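Long-range contacts in hypothetical protein (Giardia lamblia, PDB 3I3F), which is of unknown function but belongs to the YjgF-like endoribonuclease L-PSP family and binds pentanoic acid: residues L18-V23 with K70-A75; L57-R62 with R100-L104; L85-T91 with C117-A123. All coordinates share one frame; numbering follows the deposited sequence. Where two conformers were deposited one is given.

Contact 1 (L18-V23 with K70-A75); sequences LVCPDV and KCLEYA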
loop_
_atom_site.group_PDB
_atom_site.type_symbol
_atom_site.label_atom_id
_atom_site.label_comp_id
_atom_site.label_asym_id
_atom_site.label_seq_id
_atom_site.Cartn_x
_atom_site.Cartn_y
_atom_site.Cartn_z
ATOM N N LEU A 18 18.047 3.522 -6.768
ATOM C CA LEU A 18 19.022 4.471 -6.243
ATOM C C LEU A 18 19.231 4.246 -4.754
ATOM O O LEU A 18 18.346 3.734 -4.061
ATOM C CB LEU A 18 18.535 5.908 -6.463
ATOM C CG LEU A 18 18.596 6.517 -7.867
ATOM C CD1 LEU A 18 17.827 5.698 -8.884
ATOM C CD2 LEU A 18 18.067 7.944 -7.834
ATOM N N VAL A 19 20.407 4.633 -4.270
ATOM C CA VAL A 19 20.694 4.660 -2.842
ATOM C C VAL A 19 21.309 6.008 -2.491
ATOM O O VAL A 19 22.400 6.341 -2.957
ATOM C CB VAL A 19 21.659 3.532 -2.420
ATOM C CG1 VAL A 19 21.915 3.585 -0.914
ATOM C CG2 VAL A 19 21.100 2.176 -2.815
ATOM N N CYS A 20 20.591 6.790 -1.690
ATOM C CA CYS A 20 21.124 8.033 -1.161
ATOM C C CYS A 20 22.161 7.689 -0.094
ATOM O O CYS A 20 21.831 7.034 0.897
ATOM C CB CYS A 20 20.007 8.874 -0.550
ATOM S SG CYS A 20 20.584 10.393 0.220
ATOM N N PRO A 21 23.420 8.121 -0.289
ATOM C CA PRO A 21 24.467 7.748 0.665
ATOM C C PRO A 21 24.312 8.333 2.077
ATOM O O PRO A 21 24.993 7.869 2.989
ATOM C CB PRO A 21 25.753 8.262 0.004
ATOM C CG PRO A 21 25.322 9.308 -0.935
ATOM C CD PRO A 21 23.948 8.940 -1.396
ATOM N N ASP A 22 23.429 9.322 2.249
ATOM C CA ASP A 22 23.213 9.951 3.556
ATOM C C ASP A 22 22.006 9.359 4.290
ATOM O O ASP A 22 21.617 9.850 5.352
ATOM C CB ASP A 22 23.038 11.466 3.398
ATOM C CG ASP A 22 23.183 12.214 4.716
ATOM O OD1 ASP A 22 23.888 11.710 5.617
ATOM O OD2 ASP A 22 22.589 13.304 4.854
ATOM N N VAL A 23 21.416 8.302 3.732
ATOM C CA VAL A 23 20.276 7.635 4.359
ATOM C C VAL A 23 20.557 6.140 4.497
ATOM O O VAL A 23 21.084 5.510 3.575
ATOM C CB VAL A 23 18.973 7.860 3.556
ATOM C CG1 VAL A 23 17.798 7.135 4.210
ATOM C CG2 VAL A 23 18.678 9.352 3.430
ATOM N N LYS A 70 15.465 13.425 2.207
ATOM C CA LYS A 70 16.769 13.238 1.572
ATOM C C LYS A 70 16.694 12.287 0.379
ATOM O O LYS A 70 17.278 12.559 -0.668
ATOM C CB LYS A 70 17.800 12.736 2.585
ATOM C CG LYS A 70 18.225 13.786 3.598
ATOM C CD LYS A 70 19.270 13.239 4.547
ATOM C CE LYS A 70 19.623 14.245 5.627
ATOM N NZ LYS A 70 20.367 13.614 6.754
ATOM N N CYS A 71 15.974 11.179 0.533
ATOM C CA CYS A 71 15.803 10.229 -0.567
ATOM C C CYS A 71 15.117 10.876 -1.766
ATOM O O CYS A 71 15.573 10.727 -2.900
ATOM C CB CYS A 71 15.003 9.005 -0.118
ATOM S SG CYS A 71 15.918 7.866 0.932
ATOM N N LEU A 72 14.024 11.595 -1.516
ATOM C CA LEU A 72 13.271 12.229 -2.596
ATOM C C LEU A 72 14.090 13.299 -3.318
ATOM O O LEU A 72 14.074 13.363 -4.544
ATOM C CB LEU A 72 11.954 12.819 -2.077
ATOM C CG LEU A 72 10.908 11.784 -1.651
ATOM C CD1 LEU A 72 9.688 12.460 -1.051
ATOM C CD2 LEU A 72 10.505 10.910 -2.829
ATOM N N GLU A 73 14.813 14.125 -2.569
ATOM C CA GLU A 73 15.642 15.167 -3.185
ATOM C C GLU A 73 16.784 14.559 -4.004
ATOM O O GLU A 73 17.111 15.050 -5.085
ATOM C CB GLU A 73 16.153 16.150 -2.127
ATOM C CG GLU A 73 15.032 17.045 -1.593
ATOM C CD GLU A 73 15.469 18.007 -0.503
ATOM O OE1 GLU A 73 16.675 18.065 -0.185
ATOM O OE2 GLU A 73 14.591 18.712 0.041
ATOM N N TYR A 74 17.356 13.471 -3.498
ATOM C CA TYR A 74 18.380 12.707 -4.209
ATOM C C TYR A 74 17.846 12.165 -5.542
ATOM O O TYR A 74 18.582 12.087 -6.530
ATOM C CB TYR A 74 18.854 11.560 -3.310
ATOM C CG TYR A 74 20.056 10.781 -3.795
ATOM C CD1 TYR A 74 21.338 11.320 -3.722
ATOM C CD2 TYR A 74 19.916 9.487 -4.289
ATOM C CE1 TYR A 74 22.446 10.595 -4.145
ATOM C CE2 TYR A 74 21.014 8.757 -4.718
ATOM C CZ TYR A 74 22.276 9.316 -4.644
ATOM O OH TYR A 74 23.365 8.590 -5.069
ATOM N N ALA A 75 16.558 11.822 -5.564
ATOM C CA ALA A 75 15.894 11.278 -6.754
ATOM C C ALA A 75 15.200 12.346 -7.615
ATOM O O ALA A 75 14.304 12.021 -8.394
ATOM C CB ALA A 75 14.883 10.212 -6.330
HETATM O O HOH W 1 22.434 5.801 -5.999
HETATM O O HOH W 2 19.487 10.580 7.029
#

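Contact 2 (L57-R62 with R100-L104); sequences LEEQTR and RFNEL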
loop_
_atom_site.group_PDB
_atom_site.type_symbol
_atom_site.label_atom_id
_atom_site.label_comp_id
_atom_site.label_asym_id
_atom_site.label_seq_id
_atom_site.Cartn_x
_atom_site.Cartn_y
_atom_site.Cartn_z
ATOM N N LEU A 57 8.975 8.146 20.126
ATOM C CA LEU A 57 8.134 8.393 18.959
ATOM C C LEU A 57 8.547 9.659 18.211
ATOM O O LEU A 57 8.655 9.652 16.989
ATOM C CB LEU A 57 6.663 8.486 19.389
ATOM C CG LEU A 57 5.577 8.732 18.331
ATOM C CD1 LEU A 57 5.475 10.215 17.967
ATOM C CD2 LEU A 57 5.793 7.874 17.087
ATOM N N GLU A 58 8.787 10.738 18.948
ATOM C CA GLU A 58 9.090 12.025 18.328
ATOM C C GLU A 58 10.370 11.989 17.489
ATOM O O GLU A 58 10.360 12.384 16.323
ATOM C CB GLU A 58 9.170 13.130 19.386
ATOM C CG GLU A 58 9.576 14.485 18.825
ATOM C CD GLU A 58 9.156 15.655 19.698
ATOM O OE1 GLU A 58 8.534 15.445 20.762
ATOM O OE2 GLU A 58 9.449 16.803 19.304
ATOM N N GLU A 59 11.464 11.510 18.075
ATOM C CA GLU A 59 12.744 11.474 17.369
ATOM C C GLU A 59 12.749 10.465 16.217
ATOM O O GLU A 59 13.360 10.718 15.180
ATOM C CB GLU A 59 13.898 11.209 18.342
ATOM C CG GLU A 59 14.088 12.312 19.388
ATOM C CD GLU A 59 14.349 13.683 18.777
ATOM O OE1 GLU A 59 15.061 13.764 17.755
ATOM O OE2 GLU A 59 13.840 14.685 19.326
ATOM N N GLN A 60 12.066 9.335 16.386
ATOM C CA GLN A 60 11.905 8.391 15.276
ATOM C C GLN A 60 11.105 9.013 14.134
ATOM O O GLN A 60 11.432 8.809 12.966
ATOM C CB GLN A 60 11.244 7.087 15.730
ATOM C CG GLN A 60 12.175 6.176 16.514
ATOM C CD GLN A 60 11.592 4.796 16.770
ATOM O OE1 GLN A 60 10.740 4.314 16.020
ATOM N NE2 GLN A 60 12.060 4.147 17.829
ATOM N N THR A 61 10.069 9.778 14.474
ATOM C CA THR A 61 9.240 10.438 13.469
ATOM C C THR A 61 10.037 11.480 12.687
ATOM O O THR A 61 9.983 11.506 11.458
ATOM C CB THR A 61 7.997 11.092 14.106
ATOM O OG1 THR A 61 7.192 10.076 14.716
ATOM C CG2 THR A 61 7.170 11.829 13.059
ATOM N N ARG A 62 10.790 12.322 13.391
ATOM C CA ARG A 62 11.602 13.348 12.738
ATOM C C ARG A 62 12.656 12.721 11.823
ATOM O O ARG A 62 12.873 13.182 10.706
ATOM C CB ARG A 62 12.272 14.254 13.776
ATOM C CG ARG A 62 11.301 15.150 14.532
ATOM C CD ARG A 62 12.022 16.030 15.544
ATOM N NE ARG A 62 11.102 16.883 16.293
ATOM C CZ ARG A 62 10.624 18.042 15.846
ATOM N NH1 ARG A 62 10.977 18.489 14.649
ATOM N NH2 ARG A 62 9.793 18.756 16.596
ATOM N N ARG A 100 0.965 12.919 19.056
ATOM C CA ARG A 100 2.233 13.614 18.844
ATOM C C ARG A 100 2.757 13.372 17.429
ATOM O O ARG A 100 3.281 14.285 16.790
ATOM C CB ARG A 100 3.284 13.203 19.888
ATOM C CG ARG A 100 4.615 13.964 19.788
ATOM C CD ARG A 100 4.396 15.468 19.719
ATOM N NE ARG A 100 5.637 16.239 19.736
ATOM C CZ ARG A 100 5.734 17.511 19.351
ATOM N NH1 ARG A 100 4.667 18.171 18.906
ATOM N NH2 ARG A 100 6.906 18.134 19.404
ATOM N N PHE A 101 2.598 12.148 16.931
ATOM C CA PHE A 101 2.977 11.856 15.554
ATOM C C PHE A 101 2.285 12.805 14.578
ATOM O O PHE A 101 2.929 13.356 13.687
ATOM C CB PHE A 101 2.665 10.410 15.162
ATOM C CG PHE A 101 2.820 10.159 13.693
ATOM C CD1 PHE A 101 4.066 9.874 13.157
ATOM C CD2 PHE A 101 1.733 10.266 12.836
ATOM C CE1 PHE A 101 4.218 9.672 11.793
ATOM C CE2 PHE A 101 1.882 10.070 11.474
ATOM C CZ PHE A 101 3.122 9.772 10.954
ATOM N N ASN A 102 0.978 12.985 14.741
ATOM C CA ASN A 102 0.222 13.851 13.833
ATOM C C ASN A 102 0.600 15.328 13.955
ATOM O O ASN A 102 0.616 16.047 12.958
ATOM C CB ASN A 102 -1.285 13.650 14.010
ATOM C CG ASN A 102 -1.759 12.327 13.441
ATOM O OD1 ASN A 102 -1.350 11.930 12.347
ATOM N ND2 ASN A 102 -2.620 11.637 14.178
ATOM N N GLU A 103 0.928 15.769 15.166
ATOM C CA GLU A 103 1.435 17.126 15.364
ATOM C C GLU A 103 2.728 17.327 14.575
ATOM O O GLU A 103 2.889 18.332 13.882
ATOM C CB GLU A 103 1.686 17.404 16.847
ATOM C CG GLU A 103 0.418 17.421 17.689
ATOM C CD GLU A 103 0.676 17.514 19.184
ATOM O OE1 GLU A 103 1.841 17.384 19.620
ATOM O OE2 GLU A 103 -0.304 17.707 19.933
ATOM N N LEU A 104 3.639 16.361 14.680
ATOM C CA LEU A 104 4.909 16.406 13.950
ATOM C C LEU A 104 4.693 16.284 12.442
ATOM O O LEU A 104 5.367 16.951 11.656
ATOM C CB LEU A 104 5.845 15.296 14.434
ATOM C CG LEU A 104 6.316 15.434 15.883
ATOM C CD1 LEU A 104 6.871 14.115 16.391
ATOM C CD2 LEU A 104 7.349 16.546 16.003
#

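Contact 3 (L85-T91 with C117-A123); sequences LNIFLST and CRCCVRA. With LEA (pentanoic acid), chain D.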
loop_
_atom_site.group_PDB
_atom_site.type_symbol
_atom_site.label_atom_id
_atom_site.label_comp_id
_atom_site.label_asym_id
_atom_site.label_seq_id
_atom_site.Cartn_x
_atom_site.Cartn_y
_atom_site.Cartn_z
ATOM N N LEU A 85 1.229 8.499 0.619
ATOM C CA LEU A 85 2.048 7.713 1.542
ATOM C C LEU A 85 1.145 6.974 2.525
ATOM O O LEU A 85 -0.030 7.310 2.669
ATOM C CB LEU A 85 3.066 8.597 2.277
ATOM C CG LEU A 85 2.569 9.732 3.178
ATOM C CD1 LEU A 85 2.057 9.202 4.507
ATOM C CD2 LEU A 85 3.687 10.736 3.411
ATOM N N ASN A 86 1.691 5.946 3.166
ATOM C CA ASN A 86 0.981 5.189 4.195
ATOM C C ASN A 86 1.778 5.247 5.487
ATOM O O ASN A 86 3.010 5.235 5.459
ATOM C CB ASN A 86 0.847 3.709 3.823
ATOM C CG ASN A 86 0.043 3.454 2.554
ATOM O OD1 ASN A 86 -0.006 2.314 2.090
ATOM N ND2 ASN A 86 -0.589 4.482 2.000
ATOM N N ILE A 87 1.077 5.272 6.614
ATOM C CA ILE A 87 1.720 5.259 7.920
ATOM C C ILE A 87 1.311 4.008 8.685
ATOM O O ILE A 87 0.124 3.692 8.780
ATOM C CB ILE A 87 1.328 6.494 8.747
ATOM C CG1 ILE A 87 1.753 7.779 8.029
ATOM C CG2 ILE A 87 1.963 6.436 10.135
ATOM C CD1 ILE A 87 0.877 8.949 8.343
ATOM N N PHE A 88 2.304 3.296 9.209
ATOM C CA PHE A 88 2.075 2.243 10.188
ATOM C C PHE A 88 2.616 2.734 11.522
ATOM O O PHE A 88 3.809 3.008 11.648
ATOM C CB PHE A 88 2.785 0.943 9.793
ATOM C CG PHE A 88 2.128 0.201 8.659
ATOM C CD1 PHE A 88 0.826 -0.270 8.780
ATOM C CD2 PHE A 88 2.821 -0.055 7.483
ATOM C CE1 PHE A 88 0.217 -0.964 7.738
ATOM C CE2 PHE A 88 2.220 -0.751 6.439
ATOM C CZ PHE A 88 0.917 -1.204 6.568
ATOM N N LEU A 89 1.733 2.877 12.505
ATOM C CA LEU A 89 2.143 3.185 13.870
ATOM C C LEU A 89 2.158 1.888 14.662
ATOM O O LEU A 89 1.340 1.002 14.423
ATOM C CB LEU A 89 1.182 4.185 14.514
ATOM C CG LEU A 89 1.141 5.582 13.889
ATOM C CD1 LEU A 89 0.092 6.441 14.580
ATOM C CD2 LEU A 89 2.507 6.253 13.946
ATOM N N SER A 90 3.091 1.763 15.597
ATOM C CA SER A 90 3.165 0.557 16.411
ATOM C C SER A 90 1.878 0.370 17.206
ATOM O O SER A 90 1.301 1.336 17.708
ATOM C CB SER A 90 4.354 0.621 17.371
ATOM O OG SER A 90 4.367 -0.511 18.225
ATOM N N THR A 91 1.435 -0.879 17.321
ATOM C CA THR A 91 0.297 -1.209 18.175
ATOM C C THR A 91 0.560 -0.816 19.634
ATOM O O THR A 91 -0.378 -0.605 20.402
ATOM C CB THR A 91 -0.043 -2.712 18.102
ATOM O OG1 THR A 91 1.150 -3.483 18.282
ATOM C CG2 THR A 91 -0.663 -3.053 16.756
ATOM N N CYS A 117 -2.051 12.416 -0.148
ATOM C CA CYS A 117 -2.940 11.323 0.212
ATOM C C CYS A 117 -2.285 10.504 1.317
ATOM O O CYS A 117 -1.079 10.249 1.285
ATOM C CB CYS A 117 -3.238 10.443 -0.999
ATOM S SG CYS A 117 -4.132 11.300 -2.314
ATOM N N ARG A 118 -3.084 10.117 2.305
ATOM C CA ARG A 118 -2.568 9.452 3.487
ATOM C C ARG A 118 -3.551 8.423 4.015
ATOM O O ARG A 118 -4.763 8.575 3.877
ATOM C CB ARG A 118 -2.296 10.488 4.581
ATOM C CG ARG A 118 -1.364 10.015 5.672
ATOM C CD ARG A 118 -1.293 11.012 6.823
ATOM N NE ARG A 118 -2.067 10.577 7.986
ATOM C CZ ARG A 118 -1.862 10.990 9.237
ATOM N NH1 ARG A 118 -0.899 11.861 9.524
ATOM N NH2 ARG A 118 -2.621 10.519 10.219
ATOM N N CYS A 119 -3.009 7.362 4.600
ATOM C CA CYS A 119 -3.763 6.516 5.512
ATOM C C CYS A 119 -2.853 6.192 6.686
ATOM O O CYS A 119 -1.633 6.351 6.601
ATOM C CB CYS A 119 -4.266 5.245 4.822
ATOM S SG CYS A 119 -2.984 4.104 4.273
ATOM N N CYS A 120 -3.455 5.766 7.789
ATOM C CA CYS A 120 -2.713 5.495 9.010
ATOM C C CYS A 120 -3.432 4.429 9.820
ATOM O O CYS A 120 -4.592 4.605 10.197
ATOM C CB CYS A 120 -2.566 6.774 9.837
ATOM S SG CYS A 120 -1.524 6.597 11.304
ATOM N N VAL A 121 -2.748 3.317 10.064
ATOM C CA VAL A 121 -3.288 2.242 10.889
ATOM C C VAL A 121 -2.208 1.719 11.821
ATOM O O VAL A 121 -1.020 1.980 11.615
ATOM C CB VAL A 121 -3.819 1.070 10.034
ATOM C CG1 VAL A 121 -4.913 1.550 9.086
ATOM C CG2 VAL A 121 -2.685 0.408 9.262
ATOM N N ARG A 122 -2.633 0.985 12.844
ATOM C CA ARG A 122 -1.716 0.353 13.790
ATOM C C ARG A 122 -1.315 -1.025 13.280
ATOM O O ARG A 122 -2.138 -1.741 12.707
ATOM C CB ARG A 122 -2.364 0.197 15.167
ATOM C CG ARG A 122 -2.864 1.479 15.800
ATOM C CD ARG A 122 -1.760 2.502 15.956
ATOM N NE ARG A 122 -2.126 3.553 16.898
ATOM C CZ ARG A 122 -1.891 3.497 18.205
ATOM N NH1 ARG A 122 -2.259 4.499 18.993
ATOM N NH2 ARG A 122 -1.284 2.440 18.726
ATOM N N ALA A 123 -0.055 -1.394 13.490
ATOM C CA ALA A 123 0.447 -2.706 13.089
ATOM C C ALA A 123 1.619 -3.112 13.970
ATOM O O ALA A 123 2.244 -2.269 14.615
ATOM C CB ALA A 123 0.866 -2.691 11.626
HETATM C C2 LEA D . -5.315 9.073 8.439
HETATM O O2 LEA D . -5.066 9.261 9.649
HETATM C C3 LEA D . -6.748 8.918 7.976
HETATM C C4 LEA D . -7.721 8.761 9.145
HETATM C C5 LEA D . -9.166 9.002 8.715
HETATM C C6 LEA D . -9.503 8.292 7.420
HETATM O O1 LEA D . -4.409 9.014 7.578
#

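Contact 1 (L18-V23 with K70-A75)
Cys20 sits over the ring of Tyr74 where a type I beta turn, Cys20 to Val23, settles on the last turns of helix 56-74 in this YjgF-like fold. Its CA is 3.7 Å from the centroid of the Tyr74 ring and almost straight above one face, a CH-pi contact. The sulfur leans off obliquely, with Cys20 SG 4.5 Å from that centroid, and also takes a weak bond from Asp22 N. Tyr74 reaches the loop because its CG swings anti to the backbone N (chi1 -171°). Pro21 crosses the aromatic side chain at about a right angle, bringing CD to 3.5 Å from Tyr74 CE1, while Leu18 CB approaches the ring edge and Leu18 CD2 lies against Ala75. Farther along the turn, Val23 spreads its two methyls: CG2 is 3.6 Å from Lys70 CB, and CG1 rests 3.8 Å from Cys71 SG. Gln31 OE1 accepts a hydrogen bond from Cys20 N. Lys70, extended beyond CG, forms a salt bridge in which NZ meets Asp22 OD2 at 2.9 Å from above the carboxylate plane. Asp66 is a second partner of this ammonium, and water 2 accepts from the same NZ and probably donates to Asp22 O.

Contact 2 (L57-R62 with R100-L104)
Glu58 and Arg100 form the polar clasp between two helices that run in roughly the same direction, their axes 9.7 Å apart at closest approach and crossing at -35°. Arg100 turns toward Glu58 with CG anti to the backbone N (chi1 -176°) and a bend at chi2. The grip is side-on: Arg100 NE donates to Glu58 OE1 at 3.2 Å, and Arg100 NH2 to Glu58 OE2 at 2.9 Å. Carboxylate and guanidinium planes are turned 74° apart, and both oxygens are met from above the carboxylate plane. Two further salt bridges extend the network. Arg62 adds weak bonds from NE and NH2 to Glu58 OE2, while Arg100 NH1 reaches Glu103 OE1 at 3.0 Å. Glu58 thus stands between two arginines, which probably offsets the closeness of their like charges.

The methyls of Leu104 and Leu57 make van der Waals contacts beneath this network. Leu104 CD1 packs 3.6 Å from Glu58 CA, and Leu104 CD2 comes 3.3 Å from Arg62 NH2, over one face of that guanidinium; the same methyl also sits over a face of the Arg100 guanidinium. Leu57 CD1 lies 3.6 Å from Phe101 N, against the backbone, and makes an apolar contact with Phe101 CB.

Thr61 OG1 lies in the ring plane at the edge of Phe101, 3.5 Å from CD1, and donates to Leu57 O, an acceptor already used by Thr61 N.

Helices 56-74 and 95-108 rest on the sheet: Thr61 and Phe101 both touch Val131 of strand 131-139, and Phe101 also reaches Ile87 and Leu89 of strand 82-90.

Contact 3 (L85-T91 with C117-A123)
Leu85 N starts the pairing by donating to Cys117 O, and strands 82-90 and 117-123 then run parallel, joined through helix 95-108 as a beta-alpha-beta crossover. Leu85 CD1 lies alongside Arg118 CG at 3.7 Å. Asn86, on the other face, brings ND2 to 3.3 Å from Cys119 SG; its OD1 accepts from Asn135 of its own chain and from Asn135 of the second subunit. Ile87 uses both its backbone N and its backbone O: N donates to Cys119 O at 2.9 Å, and O accepts from Val121 N at 3.2 Å, while its CD1 packs against one face of the Arg118 guanidinium. Phe88 runs side by side with Val121, and its CD1 touches Ala123 CB. Leu89 again uses both N and O, to Val121 and Ala123, and its CB meets Arg122 CD at 3.7 Å; the end of Arg122 turns to Glu98 and Leu93. Past Ser90, Thr91 N closes the pairing on Ala123 O. Arg118, bent at chi3 (103°), grips the pentanoic acid carboxylate with two hydrogen bonds, NE to O1 and NH2 to O2, each 2.8 Å. The paired N-H donors are consistent with a pocket that takes carboxylates.

Overall arrangement
Helix 56-74 carries both contact 1, near its C-terminal end, and contact 2, near its start; their centres are 21 Å apart and they do not touch. Contacts 2 and 3 do meet, with centres 13 Å apart: Phe101 CE2 packs 3.5 Å from Ile87 CD1, and Asn102 OD1 lies 2.9 Å from Arg118 NH2, a probable hydrogen bond that would tie helix 95-108 to the arginine holding pentanoic acid. Contact 1 stands across the centre of the chain from contact 3, 23 Å between centres. A different pentanoic acid molecule lies about 10 Å from the Val23 side chain, too far for contact.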